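Local atomic coordinates of Lactamase_B domain-containing protein (Bacillus lehensis G1, PDB entry 7EV5), a protein that probably acts as a dizinc hydrolase of the metallo-beta-lactamase fold, resembling both B3 metallo-beta-lactamases and glyoxalase II. Residues Glu34-Ile37 / Thr38-Arg42; Ile60-Val63 / Asp64-Asp68; Ala172-Asn176 / Lys177-Leu181. All blocks are in the same frame, centred on the assembly; numbering follows the deposited sequence. Where two conformers were deposited one is given.

Contact 1 of 3, residues Glu34-Ile37 / Thr38-Arg42; sequences EALI and TWLKR
The carbonyl oxygen of E34 is gripped twice by T38, by OG1 at 2.7 Å and by the backbone N at 2.9 Å, on helix 33-42, the crossover helix of the beta-alpha-beta unit between strands 23-27 and 46-51. With chi1 at 61°, the T38 hydroxyl lies between its own N and carbonyl carbon, turned back one helical turn to donate to that oxygen; both donors are tilted from the carbonyl plane. The L40 N bond to L36 O is straighter, with an N-H...O angle of 169°. On the buried side, L36 CG meets L40 CD1 at 4.1 Å, and the two leucines cross at a slant. Both also touch V16 of strand 12-18, while I37 turns to A65 and V66 of helix 63-70, so the helix lies on the sheet with helix 63-70 at its side. K41 lays CG against I37 O. The solvent side carries R42, whose guanidinium has T38 O over one face and sends a weak NH1 bond to T38 OG1. A water at the guanidinium edge accepts from R42 NH2 and donates to A35 O, each at 2.8 Å.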
ATOM      1  N   GLU A  34       2.850  11.013 -13.802  1.00 16.54           N
ATOM      2  CA  GLU A  34       3.683  11.017 -14.998  1.00 15.69           C
ATOM      3  C   GLU A  34       5.082  10.486 -14.708  1.00 12.76           C
ATOM      4  O   GLU A  34       5.674   9.804 -15.549  1.00 15.03           O
ATOM      5  CB  GLU A  34       3.734  12.429 -15.589  1.00 16.50           C
ATOM      6  CG  GLU A  34       2.412  12.916 -16.164  1.00 21.53           C
ATOM      7  CD  GLU A  34       1.366  13.191 -15.101  1.00 16.48           C
ATOM      8  OE1 GLU A  34       1.730  13.667 -13.996  1.00 20.85           O
ATOM      9  OE2 GLU A  34       0.180  12.924 -15.375  1.00 23.47           O
ATOM     10  N   ALA A  35       5.621  10.769 -13.524  1.00 15.37           N
ATOM     11  CA  ALA A  35       6.918  10.205 -13.166  1.00 17.02           C
ATOM     12  C   ALA A  35       6.854   8.685 -13.084  1.00 13.97           C
ATOM     13  O   ALA A  35       7.780   7.989 -13.519  1.00 13.66           O
ATOM     14  CB  ALA A  35       7.400  10.786 -11.840  1.00 15.43           C
ATOM     15  N   LEU A  36       5.773   8.151 -12.509  1.00 12.30           N
ATOM     16  CA  LEU A  36       5.636   6.703 -12.396  1.00 11.91           C
ATOM     17  C   LEU A  36       5.367   6.064 -13.753  1.00 12.81           C
ATOM     18  O   LEU A  36       5.987   5.050 -14.093  1.00 12.75           O
ATOM     19  CB  LEU A  36       4.528   6.359 -11.402  1.00 11.79           C
ATOM     20  CG  LEU A  36       4.218   4.861 -11.264  1.00 10.59           C
ATOM     21  CD1 LEU A  36       5.415   4.085 -10.756  1.00 13.09           C
ATOM     22  CD2 LEU A  36       3.018   4.672 -10.337  1.00 12.01           C
ATOM     23  N   ILE A  37       4.450   6.646 -14.539  1.00 12.24           N
ATOM     24  CA  ILE A  37       4.089   6.072 -15.839  1.00 12.26           C
ATOM     25  C   ILE A  37       5.284   6.077 -16.784  1.00 14.21           C
ATOM     26  O   ILE A  37       5.582   5.067 -17.434  1.00 16.11           O
ATOM     27  CB  ILE A  37       2.880   6.810 -16.445  1.00 15.87           C
ATOM     28  CG1 ILE A  37       1.603   6.464 -15.677  1.00 17.20           C
ATOM     29  CG2 ILE A  37       2.711   6.451 -17.926  1.00 19.22           C
ATOM     30  CD1 ILE A  37       0.479   7.459 -15.901  1.00 18.82           C
ATOM     31  N   THR A  38       5.990   7.212 -16.868  1.00 14.16           N
ATOM     32  CA  THR A  38       7.130   7.283 -17.781  1.00 15.10           C
ATOM     33  C   THR A  38       8.263   6.365 -17.341  1.00 15.61           C
ATOM     34  O   THR A  38       8.953   5.800 -18.196  1.00 15.02           O
ATOM     35  CB  THR A  38       7.610   8.724 -17.997  1.00 16.36           C
ATOM     36  OG1 THR A  38       8.026   9.299 -16.754  1.00 16.93           O
ATOM     37  CG2 THR A  38       6.510   9.584 -18.625  1.00 19.37           C
ATOM     38  N   TRP A  39       8.469   6.182 -16.028  1.00 14.55           N
ATOM     39  CA  TRP A  39       9.476   5.223 -15.580  1.00 12.98           C
ATOM     40  C   TRP A  39       9.126   3.812 -16.029  1.00 14.22           C
ATOM     41  O   TRP A  39       9.977   3.086 -16.559  1.00 15.10           O
ATOM     42  CB  TRP A  39       9.656   5.267 -14.062  1.00 16.03           C
ATOM     43  CG  TRP A  39      10.676   4.270 -13.563  1.00 13.52           C
ATOM     44  CD1 TRP A  39      12.022   4.426 -13.565  1.00 14.22           C
ATOM     45  CD2 TRP A  39      10.425   2.966 -13.021  1.00 13.89           C
ATOM     46  NE1 TRP A  39      12.633   3.312 -13.042  1.00 19.20           N
ATOM     47  CE2 TRP A  39      11.671   2.397 -12.705  1.00 16.79           C
ATOM     48  CE3 TRP A  39       9.268   2.223 -12.769  1.00 14.16           C
ATOM     49  CZ2 TRP A  39      11.796   1.125 -12.147  1.00 17.28           C
ATOM     50  CZ3 TRP A  39       9.394   0.958 -12.212  1.00 18.77           C
ATOM     51  CH2 TRP A  39      10.648   0.425 -11.907  1.00 15.70           C
ATOM     52  N   LEU A  40       7.870   3.404 -15.823  1.00 14.73           N
ATOM     53  CA  LEU A  40       7.444   2.078 -16.260  1.00 15.61           C
ATOM     54  C   LEU A  40       7.689   1.889 -17.751  1.00 15.50           C
ATOM     55  O   LEU A  40       8.142   0.823 -18.186  1.00 14.21           O
ATOM     56  CB  LEU A  40       5.960   1.877 -15.942  1.00 14.67           C
ATOM     57  CG  LEU A  40       5.607   1.727 -14.461  1.00 11.81           C
ATOM     58  CD1 LEU A  40       4.145   2.045 -14.251  1.00 13.76           C
ATOM     59  CD2 LEU A  40       5.945   0.323 -13.970  1.00 13.79           C
ATOM     60  N   LYS A  41       7.397   2.915 -18.544  1.00 15.65           N
ATOM     61  CA  LYS A  41       7.573   2.814 -19.991  1.00 15.74           C
ATOM     62  C   LYS A  41       9.046   2.805 -20.383  1.00 19.14           C
ATOM     63  O   LYS A  41       9.446   2.052 -21.278  1.00 18.34           O
ATOM     64  CB  LYS A  41       6.813   3.936 -20.690  1.00 17.49           C
ATOM     65  CG  LYS A  41       5.313   3.801 -20.525  1.00 21.42           C
ATOM     66  CD  LYS A  41       4.544   4.689 -21.475  1.00 32.43           C
ATOM     67  CE  LYS A  41       3.085   4.267 -21.543  1.00 31.24           C
ATOM     68  NZ  LYS A  41       2.892   2.996 -22.294  1.00 35.86           N
ATOM     69  N   ARG A  42       9.871   3.630 -19.734  1.00 17.77           N
ATOM     70  CA  ARG A  42      11.302   3.605 -20.027  1.00 18.75           C
ATOM     71  C   ARG A  42      11.898   2.234 -19.739  1.00 20.60           C
ATOM     72  O   ARG A  42      12.782   1.764 -20.465  1.00 19.16           O
ATOM     73  CB  ARG A  42      12.031   4.681 -19.222  1.00 18.29           C
ATOM     74  CG  ARG A  42      11.757   6.094 -19.698  1.00 17.77           C
ATOM     75  CD  ARG A  42      12.701   7.111 -19.082  1.00 16.52           C
ATOM     76  NE  ARG A  42      12.734   7.056 -17.621  1.00 19.27           N
ATOM     77  CZ  ARG A  42      11.908   7.729 -16.823  1.00 17.25           C
ATOM     78  NH1 ARG A  42      10.965   8.514 -17.334  1.00 16.41           N
ATOM     79  NH2 ARG A  42      12.031   7.618 -15.506  1.00 20.70           N
TER
HETATM   80  O   HOH W   1      10.216   9.175 -14.000  1.00 20.59           O

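Contact 2 of 3, residues Ile60-Val63 / Asp64-Asp68; sequences IGAV and DAVRD
A type I turn from I60 to V63 winds directly into helix 63-70, where V66 N bonds to A62 O at 3.0 Å and R67 N to V63 O at 2.7 Å. Two waters extend this pattern into the turn: one links I60 O to D64 N, the other G61 O to A65 N, so that the early amides of the helix are satisfied by turn carbonyls through solvent. The A62 methyl meets V66 CG2 at 4.4 Å on the side facing helix 33-42, where A33 touches A62 and A65. V63 points away from 64-68 and packs on P29 and V74, yet its CG1, anti to the backbone N (chi1 166°), comes within 4.1 Å of R67 NH1. R67 was modelled in two conformers. In the one given, the side chain starts extended and bends at chi3 (68°), which swings the guanidinium back along the helix toward D64. There NH1, at 2.8 Å, and NH2, at 3.0 Å, converge end-on on the single oxygen OD1 of D64. NH1 uses the anti lone pair of that oxygen, whereas NH2 meets it from above the carboxylate plane. A103 N is a further donor to D64 OD1, tying the helix to the loop before strand 108-110. R67 NH2 also reaches D68 OD1 at 3.0 Å, so in this conformer the arginine lies between two carboxylates; the salt-bridge network of D64, R67 and D68 may therefore be only partly occupied. It sits on the helix that follows the HxHxDH zinc-binding motif (H54, H56, D58, H59) of the metallo-beta-lactamase fold.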
ATOM      1  N   ILE A  60      -3.460   7.234  -3.604  1.00  9.35           N
ATOM      2  CA  ILE A  60      -4.383   6.995  -4.712  1.00  9.40           C
ATOM      3  C   ILE A  60      -4.360   8.078  -5.778  1.00 13.01           C
ATOM      4  O   ILE A  60      -5.079   7.956  -6.775  1.00 11.70           O
ATOM      5  CB  ILE A  60      -5.830   6.768  -4.240  1.00  8.50           C
ATOM      6  CG1 ILE A  60      -6.391   8.087  -3.688  1.00 10.71           C
ATOM      7  CG2 ILE A  60      -5.888   5.624  -3.229  1.00 11.40           C
ATOM      8  CD1 ILE A  60      -7.881   8.063  -3.426  1.00 12.40           C
ATOM      9  N   GLY A  61      -3.572   9.137  -5.608  1.00 11.62           N
ATOM     10  CA  GLY A  61      -3.689  10.282  -6.504  1.00 11.68           C
ATOM     11  C   GLY A  61      -3.337   9.989  -7.948  1.00 12.79           C
ATOM     12  O   GLY A  61      -3.820  10.676  -8.851  1.00 14.24           O
ATOM     13  N   ALA A  62      -2.511   8.973  -8.193  1.00 11.02           N
ATOM     14  CA  ALA A  62      -2.132   8.585  -9.546  1.00 11.30           C
ATOM     15  C   ALA A  62      -2.911   7.379 -10.071  1.00 12.26           C
ATOM     16  O   ALA A  62      -2.622   6.904 -11.174  1.00 13.79           O
ATOM     17  CB  ALA A  62      -0.630   8.315  -9.608  1.00 12.71           C
ATOM     18  N   VAL A  63      -3.903   6.888  -9.321  1.00 10.71           N
ATOM     19  CA  VAL A  63      -4.624   5.680  -9.735  1.00 11.38           C
ATOM     20  C   VAL A  63      -5.303   5.874 -11.092  1.00 13.73           C
ATOM     21  O   VAL A  63      -5.172   5.030 -11.982  1.00 15.04           O
ATOM     22  CB  VAL A  63      -5.609   5.238  -8.637  1.00 11.03           C
ATOM     23  CG1 VAL A  63      -6.596   4.213  -9.173  1.00 11.63           C
ATOM     24  CG2 VAL A  63      -4.853   4.648  -7.459  1.00 11.22           C
ATOM     25  N   ASP A  64      -6.037   6.979 -11.266  1.00 14.37           N
ATOM     26  CA  ASP A  64      -6.754   7.226 -12.521  1.00 16.23           C
ATOM     27  C   ASP A  64      -5.808   7.131 -13.714  1.00 15.15           C
ATOM     28  O   ASP A  64      -6.057   6.389 -14.675  1.00 15.84           O
ATOM     29  CB  ASP A  64      -7.355   8.637 -12.497  1.00 19.24           C
ATOM     30  CG  ASP A  64      -8.695   8.724 -11.770  1.00 23.21           C
ATOM     31  OD1 ASP A  64      -9.434   7.716 -11.692  1.00 18.58           O
ATOM     32  OD2 ASP A  64      -9.018   9.835 -11.283  1.00 23.70           O
ATOM     33  N   ALA A  65      -4.714   7.887 -13.669  1.00 14.67           N
ATOM     34  CA  ALA A  65      -3.815   7.954 -14.815  1.00 14.70           C
ATOM     35  C   ALA A  65      -3.154   6.610 -15.076  1.00 17.64           C
ATOM     36  O   ALA A  65      -3.045   6.177 -16.225  1.00 16.04           O
ATOM     37  CB  ALA A  65      -2.770   9.044 -14.596  1.00 16.94           C
ATOM     38  N   VAL A  66      -2.714   5.925 -14.023  1.00 14.46           N
ATOM     39  CA  VAL A  66      -2.075   4.628 -14.206  1.00 15.26           C
ATOM     40  C   VAL A  66      -3.085   3.604 -14.723  1.00 14.01           C
ATOM     41  O   VAL A  66      -2.811   2.860 -15.674  1.00 15.81           O
ATOM     42  CB  VAL A  66      -1.394   4.180 -12.897  1.00 16.04           C
ATOM     43  CG1 VAL A  66      -0.867   2.781 -13.037  1.00 15.86           C
ATOM     44  CG2 VAL A  66      -0.253   5.127 -12.545  1.00 13.30           C
ATOM     45  N   ARG A  67      -4.271   3.560 -14.110  1.00 13.77           N
ATOM     46  CA  ARG A  67      -5.313   2.637 -14.551  0.52 15.81           C
ATOM     47  C   ARG A  67      -5.693   2.888 -16.008  1.00 17.31           C
ATOM     48  O   ARG A  67      -5.821   1.947 -16.801  1.00 20.13           O
ATOM     49  CB  ARG A  67      -6.528   2.784 -13.631  0.52 16.53           C
ATOM     50  CG  ARG A  67      -7.706   1.891 -13.933  0.52 16.98           C
ATOM     51  CD  ARG A  67      -8.968   2.483 -13.302  0.52 15.92           C
ATOM     52  NE  ARG A  67      -9.350   3.733 -13.957  0.52 17.96           N
ATOM     53  CZ  ARG A  67      -9.552   4.889 -13.330  0.52 17.56           C
ATOM     54  NH1 ARG A  67      -9.425   4.976 -12.013  0.52 13.32           N
ATOM     55  NH2 ARG A  67      -9.889   5.966 -14.025  0.52 15.06           N
ATOM     56  N   ASP A  68      -5.872   4.160 -16.379  1.00 17.30           N
ATOM     57  CA  ASP A  68      -6.283   4.492 -17.744  1.00 17.74           C
ATOM     58  C   ASP A  68      -5.179   4.185 -18.747  1.00 19.87           C
ATOM     59  O   ASP A  68      -5.449   3.659 -19.834  1.00 21.77           O
ATOM     60  CB  ASP A  68      -6.673   5.971 -17.831  1.00 18.84           C
ATOM     61  CG  ASP A  68      -7.986   6.289 -17.118  1.00 19.93           C
ATOM     62  OD1 ASP A  68      -8.734   5.356 -16.758  1.00 20.46           O
ATOM     63  OD2 ASP A  68      -8.272   7.494 -16.933  1.00 25.75           O
TER
HETATM   64  O   HOH W   2      -6.535   8.949  -9.115  1.00 16.36           O
HETATM   65  O   HOH W   3      -4.552  10.007 -11.547  1.00 18.97           O

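Contact 3 of 3, residues Ala172-Asn176 / Lys177-Leu181; sequences ASIHN and KILPL
I174 lays its CG2 methyl against L179 CD1 at 3.7 Å, the two side chains running side by side near the C-terminal part of helix 167-178, which includes a wider pi-type turn at 173-176. CG2 of I174 stands anti to the backbone N, which brings that branch, and not CG1, alongside the leucine. L207 touches both residues, and I197 of helix 197-203 also packs on L179. H175 runs alongside L179 too, its ND1 lying 3.9 Å from CD1. The backbone bonds show the widening. S173 O accepts from K177 N at 3.0 Å and from I178 N at 3.2 Å; the first donor stands above the carbonyl plane, the second nearly in line with the C=O. One residue on, L179 N bonds to I174 O with an N-H...O angle of 177°, five residues apart, while I178 N adds only a weak bond to the same oxygen. P180, which has no N-H to offer, instead sets its ring carbon CD 3.3 Å from H175 O. On the other side of the helix, the extended chain of K177 carries its ammonium to H127 O, and S173 OG is bonded to P129 O, about 8 Å, side chain to side chain, from the zinc ligand H131. A single water joins these two polar ends, donating to S173 OG at 2.7 Å and accepting from K177 NZ at 2.9 Å.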
ATOM      1  N   ALA A 172      -2.630  -4.601  17.679  1.00 12.09           N
ATOM      2  CA  ALA A 172      -2.942  -6.005  17.444  1.00 12.36           C
ATOM      3  C   ALA A 172      -2.546  -6.435  16.039  1.00 12.35           C
ATOM      4  O   ALA A 172      -1.997  -7.523  15.855  1.00 11.50           O
ATOM      5  CB  ALA A 172      -4.422  -6.267  17.698  1.00 11.47           C
ATOM      6  N   SER A 173      -2.848  -5.616  15.026  1.00 12.18           N
ATOM      7  CA  SER A 173      -2.382  -5.943  13.679  1.00 12.12           C
ATOM      8  C   SER A 173      -0.878  -6.157  13.648  1.00 11.39           C
ATOM      9  O   SER A 173      -0.391  -7.120  13.042  1.00 12.62           O
ATOM     10  CB  SER A 173      -2.769  -4.857  12.668  1.00 13.07           C
ATOM     11  OG  SER A 173      -4.166  -4.816  12.492  1.00 13.20           O
ATOM     12  N   ILE A 174      -0.127  -5.277  14.306  1.00 13.30           N
ATOM     13  CA  ILE A 174       1.328  -5.377  14.289  1.00 11.91           C
ATOM     14  C   ILE A 174       1.794  -6.644  14.998  1.00 12.51           C
ATOM     15  O   ILE A 174       2.535  -7.453  14.433  1.00 13.29           O
ATOM     16  CB  ILE A 174       1.966  -4.108  14.876  1.00 13.81           C
ATOM     17  CG1 ILE A 174       1.720  -2.925  13.939  1.00 13.12           C
ATOM     18  CG2 ILE A 174       3.465  -4.310  15.098  1.00 19.70           C
ATOM     19  CD1 ILE A 174       2.097  -1.590  14.533  1.00 15.67           C
ATOM     20  N   HIS A 175       1.364  -6.840  16.245  1.00 13.30           N
ATOM     21  CA  HIS A 175       1.865  -7.972  17.016  1.00 12.95           C
ATOM     22  C   HIS A 175       1.342  -9.306  16.495  1.00 13.20           C
ATOM     23  O   HIS A 175       2.084 -10.296  16.478  1.00 15.21           O
ATOM     24  CB  HIS A 175       1.500  -7.799  18.486  1.00 13.79           C
ATOM     25  CG  HIS A 175       2.316  -6.761  19.185  1.00 13.98           C
ATOM     26  ND1 HIS A 175       3.683  -6.865  19.330  1.00 14.19           N
ATOM     27  CD2 HIS A 175       1.964  -5.591  19.767  1.00 13.50           C
ATOM     28  CE1 HIS A 175       4.136  -5.810  19.982  1.00 16.11           C
ATOM     29  NE2 HIS A 175       3.113  -5.024  20.266  1.00 14.09           N
ATOM     30  N   ASN A 176       0.071  -9.361  16.081  1.00 12.02           N
ATOM     31  CA  ASN A 176      -0.558 -10.638  15.761  1.00 12.26           C
ATOM     32  C   ASN A 176      -0.423 -11.038  14.301  1.00 13.28           C
ATOM     33  O   ASN A 176      -0.492 -12.235  13.999  1.00 15.38           O
ATOM     34  CB  ASN A 176      -2.042 -10.640  16.148  1.00 11.42           C
ATOM     35  CG  ASN A 176      -2.263 -10.389  17.629  1.00 11.56           C
ATOM     36  OD1 ASN A 176      -1.378 -10.616  18.447  1.00 14.29           O
ATOM     37  ND2 ASN A 176      -3.447  -9.881  17.970  1.00 13.97           N
ATOM     38  N   LYS A 177      -0.240 -10.084  13.395  1.00 11.30           N
ATOM     39  CA  LYS A 177      -0.228 -10.398  11.973  1.00 11.98           C
ATOM     40  C   LYS A 177       1.071 -10.053  11.263  1.00 10.27           C
ATOM     41  O   LYS A 177       1.469 -10.778  10.350  1.00 15.35           O
ATOM     42  CB  LYS A 177      -1.401  -9.689  11.289  1.00 12.44           C
ATOM     43  CG  LYS A 177      -2.747 -10.102  11.893  1.00 13.94           C
ATOM     44  CD  LYS A 177      -3.893  -9.376  11.253  1.00 12.74           C
ATOM     45  CE  LYS A 177      -5.200  -9.857  11.856  1.00 14.77           C
ATOM     46  NZ  LYS A 177      -6.347  -9.017  11.410  1.00 16.77           N
ATOM     47  N   ILE A 178       1.742  -8.969  11.642  1.00 12.07           N
ATOM     48  CA  ILE A 178       2.939  -8.542  10.925  1.00 13.77           C
ATOM     49  C   ILE A 178       4.206  -9.124  11.532  1.00 13.81           C
ATOM     50  O   ILE A 178       4.985  -9.787  10.837  1.00 14.89           O
ATOM     51  CB  ILE A 178       2.989  -7.013  10.829  1.00 13.00           C
ATOM     52  CG1 ILE A 178       1.867  -6.560   9.902  1.00 15.29           C
ATOM     53  CG2 ILE A 178       4.355  -6.539  10.326  1.00 14.87           C
ATOM     54  CD1 ILE A 178       1.852  -5.101   9.651  1.00 20.12           C
ATOM     55  N   LEU A 179       4.425  -8.886  12.821  1.00 14.55           N
ATOM     56  CA  LEU A 179       5.665  -9.337  13.444  1.00 16.14           C
ATOM     57  C   LEU A 179       5.890 -10.851  13.439  1.00 17.31           C
ATOM     58  O   LEU A 179       7.066 -11.250  13.491  1.00 18.65           O
ATOM     59  CB  LEU A 179       5.831  -8.723  14.840  1.00 17.80           C
ATOM     60  CG  LEU A 179       5.915  -7.193  14.867  1.00 20.37           C
ATOM     61  CD1 LEU A 179       6.083  -6.689  16.290  1.00 24.24           C
ATOM     62  CD2 LEU A 179       7.030  -6.670  13.970  1.00 24.72           C
ATOM     63  N   PRO A 180       4.875 -11.728  13.395  1.00 15.12           N
ATOM     64  CA  PRO A 180       5.176 -13.169  13.264  1.00 17.08           C
ATOM     65  C   PRO A 180       5.790 -13.573  11.927  1.00 18.56           C
ATOM     66  O   PRO A 180       6.257 -14.715  11.807  1.00 20.19           O
ATOM     67  CB  PRO A 180       3.812 -13.847  13.473  1.00 19.36           C
ATOM     68  CG  PRO A 180       3.007 -12.853  14.218  1.00 17.84           C
ATOM     69  CD  PRO A 180       3.443 -11.513  13.689  1.00 14.68           C
ATOM     70  N   LEU A 181       5.795 -12.699  10.920  1.00 14.93           N
ATOM     71  CA  LEU A 181       6.407 -13.031   9.644  1.00 17.49           C
ATOM     72  C   LEU A 181       7.927 -13.158   9.801  1.00 16.47           C
ATOM     73  O   LEU A 181       8.499 -12.674  10.781  1.00 18.13           O
ATOM     74  CB  LEU A 181       6.063 -11.950   8.620  1.00 15.19           C
ATOM     75  CG  LEU A 181       4.595 -11.949   8.203  1.00 16.47           C
ATOM     76  CD1 LEU A 181       4.265 -10.712   7.388  1.00 14.47           C
ATOM     77  CD2 LEU A 181       4.264 -13.215   7.417  1.00 23.99           C
TER
HETATM   78  O   HOH W   4      -5.970  -6.723  13.109  1.00 15.43           O

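Along the chain the three contacts come in series, all within the metallo-beta-lactamase fold. Contacts 1 and 2 are neighbours, their centres about 12 Å apart: helices 33-42 and 63-70 pack together, L36 CD2 lying 4.0 Å from V66 CG2, beside the sheet that holds strands 2-7 to 108-110. Contact 3, on helix 167-178, belongs beside the second sheet, across the centre of the chain, its centre about 34 Å from that of contact 1 and 30 Å from that of contact 2. Helices thus cover both outer sides of the sheet sandwich. V63 in contact 2 and I178 in contact 3 each have their side chain about 13 Å from a zinc ion of the dizinc site, which draws ligands from loops of both halves.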